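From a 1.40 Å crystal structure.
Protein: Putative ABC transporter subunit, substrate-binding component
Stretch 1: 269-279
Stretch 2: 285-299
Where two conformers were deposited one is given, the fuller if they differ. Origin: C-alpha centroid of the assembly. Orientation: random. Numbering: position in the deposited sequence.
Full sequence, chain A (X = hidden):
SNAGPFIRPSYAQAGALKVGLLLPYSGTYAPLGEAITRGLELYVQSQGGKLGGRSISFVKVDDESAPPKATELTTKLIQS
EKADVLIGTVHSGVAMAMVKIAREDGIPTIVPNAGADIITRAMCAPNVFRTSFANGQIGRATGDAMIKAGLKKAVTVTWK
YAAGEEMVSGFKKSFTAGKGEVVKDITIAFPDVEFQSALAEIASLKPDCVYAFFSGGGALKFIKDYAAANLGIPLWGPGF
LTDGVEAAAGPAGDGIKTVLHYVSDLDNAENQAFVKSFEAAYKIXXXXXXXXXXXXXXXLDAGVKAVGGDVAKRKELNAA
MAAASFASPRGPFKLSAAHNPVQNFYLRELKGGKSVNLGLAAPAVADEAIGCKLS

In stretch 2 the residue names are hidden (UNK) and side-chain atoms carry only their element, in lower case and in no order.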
# COMPACT_ATOMS: atom_id res chain seq x y z
N ALA A 269 1.26 -4.93 -20.97
CA ALA A 269 -0.06 -4.79 -21.59
C ALA A 269 -1.16 -4.52 -20.56
O ALA A 269 -2.09 -3.78 -20.82
CB ALA A 269 -0.39 -6.03 -22.36
N GLU A 270 -1.03 -5.13 -19.39
CA GLU A 270 -2.04 -4.99 -18.35
C GLU A 270 -2.06 -3.54 -17.88
O GLU A 270 -3.13 -2.97 -17.73
CB GLU A 270 -1.77 -5.92 -17.19
CG GLU A 270 -2.81 -5.84 -16.07
CD GLU A 270 -4.15 -6.53 -16.36
OE1 GLU A 270 -4.37 -7.24 -17.40
OE2 GLU A 270 -4.99 -6.37 -15.49
N ASN A 271 -0.88 -2.98 -17.63
CA ASN A 271 -0.83 -1.58 -17.22
C ASN A 271 -1.32 -0.64 -18.28
O ASN A 271 -2.05 0.31 -17.97
CB ASN A 271 0.57 -1.17 -16.77
CG ASN A 271 0.57 0.12 -16.06
OD1 ASN A 271 -0.27 0.35 -15.19
ND2 ASN A 271 1.50 0.98 -16.39
N GLN A 272 -0.97 -0.89 -19.55
CA GLN A 272 -1.40 0.02 -20.57
C GLN A 272 -2.93 0.05 -20.64
O GLN A 272 -3.52 1.11 -20.78
CB GLN A 272 -0.76 -0.36 -21.91
CG GLN A 272 0.76 -0.11 -21.90
CD GLN A 272 1.15 1.29 -21.43
OE1 GLN A 272 0.76 2.29 -22.04
NE2 GLN A 272 1.92 1.37 -20.34
N ALA A 273 -3.56 -1.11 -20.54
CA ALA A 273 -5.01 -1.17 -20.66
C ALA A 273 -5.69 -0.59 -19.42
O ALA A 273 -6.71 0.07 -19.51
CB ALA A 273 -5.44 -2.59 -20.87
N PHE A 274 -5.11 -0.87 -18.26
CA PHE A 274 -5.63 -0.36 -17.01
C PHE A 274 -5.56 1.17 -16.93
O PHE A 274 -6.52 1.82 -16.54
CB PHE A 274 -4.81 -0.99 -15.87
CG PHE A 274 -5.08 -0.42 -14.51
CD1 PHE A 274 -6.28 -0.62 -13.88
CD2 PHE A 274 -4.08 0.26 -13.84
CE1 PHE A 274 -6.52 -0.09 -12.62
CE2 PHE A 274 -4.29 0.77 -12.58
CZ PHE A 274 -5.50 0.59 -11.97
N VAL A 275 -4.41 1.73 -17.28
CA VAL A 275 -4.26 3.18 -17.23
C VAL A 275 -5.27 3.79 -18.17
O VAL A 275 -5.95 4.75 -17.81
CB VAL A 275 -2.84 3.61 -17.60
CG1 VAL A 275 -2.75 5.12 -17.86
CG2 VAL A 275 -1.89 3.21 -16.48
N LYS A 276 -5.42 3.23 -19.38
CA LYS A 276 -6.39 3.79 -20.35
C LYS A 276 -7.81 3.76 -19.80
O LYS A 276 -8.55 4.75 -19.88
CB LYS A 276 -6.29 3.04 -21.68
CG LYS A 276 -7.25 3.57 -22.77
CD LYS A 276 -6.93 2.94 -24.13
CE LYS A 276 -8.00 3.28 -25.17
NZ LYS A 276 -7.84 2.46 -26.40
N SER A 277 -8.20 2.61 -19.24
CA SER A 277 -9.55 2.43 -18.69
C SER A 277 -9.81 3.31 -17.48
O SER A 277 -10.91 3.83 -17.30
CB SER A 277 -9.76 0.96 -18.29
OG SER A 277 -9.90 0.13 -19.43
N PHE A 278 -8.81 3.43 -16.61
CA PHE A 278 -8.95 4.22 -15.40
C PHE A 278 -9.06 5.72 -15.75
O PHE A 278 -9.89 6.43 -15.19
CB PHE A 278 -7.79 3.92 -14.46
CG PHE A 278 -7.98 4.46 -13.07
CD1 PHE A 278 -7.75 5.78 -12.78
CD2 PHE A 278 -8.41 3.62 -12.05
CE1 PHE A 278 -7.91 6.26 -11.49
CE2 PHE A 278 -8.56 4.06 -10.78
CZ PHE A 278 -8.35 5.38 -10.48
N GLU A 279 -8.21 6.19 -16.66
CA GLU A 279 -8.25 7.60 -17.07
C GLU A 279 -9.58 7.91 -17.75
O GLU A 279 -10.13 8.99 -17.56
CB GLU A 279 -7.06 7.92 -17.95
CG GLU A 279 -5.81 7.99 -17.11
CD GLU A 279 -4.49 8.26 -17.83
OE1 GLU A 279 -4.48 8.33 -19.06
OE2 GLU A 279 -3.44 8.37 -17.13
N UNK A 285 -4.73 9.74 -13.65
CA UNK A 285 -4.04 8.45 -13.69
C UNK A 285 -4.31 7.65 -12.43
O UNK A 285 -4.50 8.21 -11.33
c UNK A 285 -3.80 10.89 -13.69
c UNK A 285 -2.57 8.83 -13.76
c UNK A 285 -2.53 10.26 -14.10
N UNK A 286 -4.30 6.31 -12.57
CA UNK A 286 -4.31 5.50 -11.36
C UNK A 286 -2.98 5.55 -10.65
O UNK A 286 -1.94 5.68 -11.30
c UNK A 286 -4.01 4.10 -13.28
c UNK A 286 -4.17 5.51 -13.79
c UNK A 286 -4.57 4.10 -11.87
N UNK A 287 -3.00 5.49 -9.33
CA UNK A 287 -1.78 5.35 -8.54
C UNK A 287 -1.71 3.96 -7.94
O UNK A 287 -2.53 3.07 -8.26
c UNK A 287 -1.66 6.47 -7.51
o UNK A 287 -2.93 7.48 -5.79
c UNK A 287 -2.76 6.45 -6.51
o UNK A 287 -3.50 5.48 -6.40
N UNK A 288 -0.72 3.75 -7.08
CA UNK A 288 -0.48 2.41 -6.53
C UNK A 288 -1.68 1.89 -5.79
O UNK A 288 -1.91 0.68 -5.77
c UNK A 288 0.62 3.20 -4.36
c UNK A 288 1.28 0.96 -5.37
c UNK A 288 0.80 2.40 -5.64
N UNK A 289 -2.45 2.76 -5.13
CA UNK A 289 -3.60 2.34 -4.36
C UNK A 289 -4.66 1.80 -5.28
O UNK A 289 -5.28 0.74 -4.99
c UNK A 289 -2.96 4.14 -2.71
c UNK A 289 -1.32 4.02 -0.95
c UNK A 289 -4.08 3.52 -3.50
c UNK A 289 -0.87 5.29 -1.31
c UNK A 289 -2.40 3.48 -1.65
c UNK A 289 -2.49 5.40 -3.03
c UNK A 289 -1.47 5.98 -2.34
N UNK A 290 -4.89 2.46 -6.41
CA UNK A 290 -5.81 1.93 -7.41
C UNK A 290 -5.36 0.59 -7.96
O UNK A 290 -6.20 -0.31 -8.15
c UNK A 290 -5.99 2.92 -8.53
N UNK A 291 -4.06 0.41 -8.20
CA UNK A 291 -3.55 -0.86 -8.66
C UNK A 291 -3.83 -1.94 -7.64
O UNK A 291 -4.20 -3.08 -8.00
c UNK A 291 -2.04 -0.77 -8.90
c UNK A 291 -1.73 0.18 -10.05
c UNK A 291 -1.43 -2.12 -9.20
N UNK A 292 -3.60 -1.67 -6.37
CA UNK A 292 -3.79 -2.62 -5.32
C UNK A 292 -5.26 -3.04 -5.20
O UNK A 292 -5.54 -4.21 -4.93
c UNK A 292 -3.25 -2.09 -3.98
c UNK A 292 -1.73 -1.98 -3.99
o UNK A 292 0.08 -1.12 -2.73
c UNK A 292 -1.12 -1.16 -2.86
n UNK A 292 -1.95 -0.53 -2.05
N UNK A 293 -6.18 -2.13 -5.43
CA UNK A 293 -7.61 -2.45 -5.46
C UNK A 293 -7.98 -3.28 -6.66
O UNK A 293 -8.74 -4.25 -6.56
N UNK A 294 -7.49 -2.90 -7.82
CA UNK A 294 -7.70 -3.69 -9.02
C UNK A 294 -7.23 -5.12 -8.83
O UNK A 294 -7.93 -6.09 -9.21
c UNK A 294 -7.76 -3.47 -12.60
c UNK A 294 -5.92 -4.56 -11.91
c UNK A 294 -7.27 -4.26 -13.67
c UNK A 294 -9.51 -2.73 -14.06
c UNK A 294 -6.89 -3.69 -11.48
c UNK A 294 -9.01 -3.52 -15.10
c UNK A 294 -6.92 -3.01 -10.14
n UNK A 294 -6.16 -4.91 -13.21
c UNK A 294 -7.91 -4.31 -14.93
c UNK A 294 -8.91 -2.71 -12.80
N UNK A 295 -6.06 -5.29 -8.26
CA UNK A 295 -5.53 -6.63 -8.07
C UNK A 295 -6.23 -7.40 -6.98
O UNK A 295 -6.25 -8.65 -7.04
c UNK A 295 -4.02 -6.59 -7.82
c UNK A 295 -3.24 -6.22 -9.08
o UNK A 295 -3.71 -6.50 -10.21
o UNK A 295 -2.11 -5.68 -8.95
N UNK A 296 -6.80 -6.73 -6.00
CA UNK A 296 -7.69 -7.41 -5.06
C UNK A 296 -8.86 -7.98 -5.85
O UNK A 296 -9.27 -9.12 -5.57
c UNK A 296 -8.17 -6.45 -3.98
N UNK A 297 -9.37 -7.24 -6.83
CA UNK A 297 -10.43 -7.75 -7.71
C UNK A 297 -9.95 -8.94 -8.50
O UNK A 297 -10.67 -9.95 -8.55
N UNK A 298 -8.76 -8.90 -9.08
CA UNK A 298 -8.27 -10.07 -9.81
C UNK A 298 -8.07 -11.29 -8.91
O UNK A 298 -8.34 -12.45 -9.31
c UNK A 298 -5.92 -8.75 -12.53
n UNK A 298 -4.83 -8.02 -12.38
c UNK A 298 -6.99 -8.59 -11.47
c UNK A 298 -6.95 -9.76 -10.50
o UNK A 298 -6.08 -9.51 -13.50
N UNK A 299 -7.58 -11.09 -7.70
CA UNK A 299 -7.35 -12.19 -6.79
C UNK A 299 -8.68 -12.81 -6.37
O UNK A 299 -8.84 -14.05 -6.35
c UNK A 299 -6.15 -12.75 -4.58
c UNK A 299 -5.20 -13.77 -5.23
c UNK A 299 -5.52 -12.13 -3.33
c UNK A 299 -6.58 -11.68 -5.58

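Position 285 has three side-chain carbons that close a ring onto its own backbone N, its CB 3.5 Å from Glu279 OE2: Pro285. Position 286 repeats the pattern, three carbons cyclised onto N, but buried: its CB sits 3.4 Å from Phe274 CE2 and 3.7 Å from the centroid of the Phe278 ring, over the face. This is Pro286, and its CG also meets Val275 CG2 at 3.9 Å.

Position 287 carries two carbons, the second bearing two oxygens, and touches nothing on stretch 1: Asp287. It is the N-cap, its OD1 accepting weak bonds from the backbone N of position 289 at 3.2 Å and from the backbone N of position 290 at 3.3 Å, at the start of the helix, which runs from 288.

Position 288, one carbon carrying two more, points away from stretch 1: Val288. Position 289, one carbon then a six-carbon ring, is out of reach: Phe289. Position 290 has a single carbon, 3.6 Å from Phe278 CE2 and 4.2 Å from Phe274 CZ: Ala290, whose CB meets both rings. At 291 a carbon again carries two carbons, one of them 3.6 Å from Phe274 CE2: Val291, with CG2 making that contact.

Position 292 has three carbons, the third with one oxygen and one nitrogen, bonded elsewhere in the structure: Gln292. Position 293 has no side-chain atoms: Gly293. Position 294 shows one carbon and fused five- and six-membered rings with eight carbons and one nitrogen; that nitrogen lies 2.9 Å from Glu270 OE2, near the ring plane, while Phe274 turns an edge toward the ring face: Trp294. Its NE1 is the donor to Glu270, and Phe274 CD1 lies 3.5 Å from Trp294 CD2.

Position 295, two carbons and two oxygens, makes no contact across: Asp295. Position 296, one carbon, is Ala296; position 297, with none, is Gly297. Position 298 has three carbons ending in oxygen and nitrogen, the nitrogen 3.5 Å from Glu270 OE2: Gln298, whose NE2 donates to Asp295 OD1 at 2.9 Å. Position 299, four carbons forked at the second, is Leu299, out of reach.

Glu270, Phe274 and Phe278, four apart, point toward stretch 2; Pro286, Ala290, Trp294 and Gln298, also four apart, point back. The helix axes cross at 107° and approach only to 12.0 Å, a gap bridged by large side chains. Phe274 packs against Pro286, Ala290, Val291 and Trp294, and the Trp294–Glu270 hydrogen bond adds a directional polar link beside this apolar packing.

Stretch 2 285-299: PPDVFAVQGWDAGQL
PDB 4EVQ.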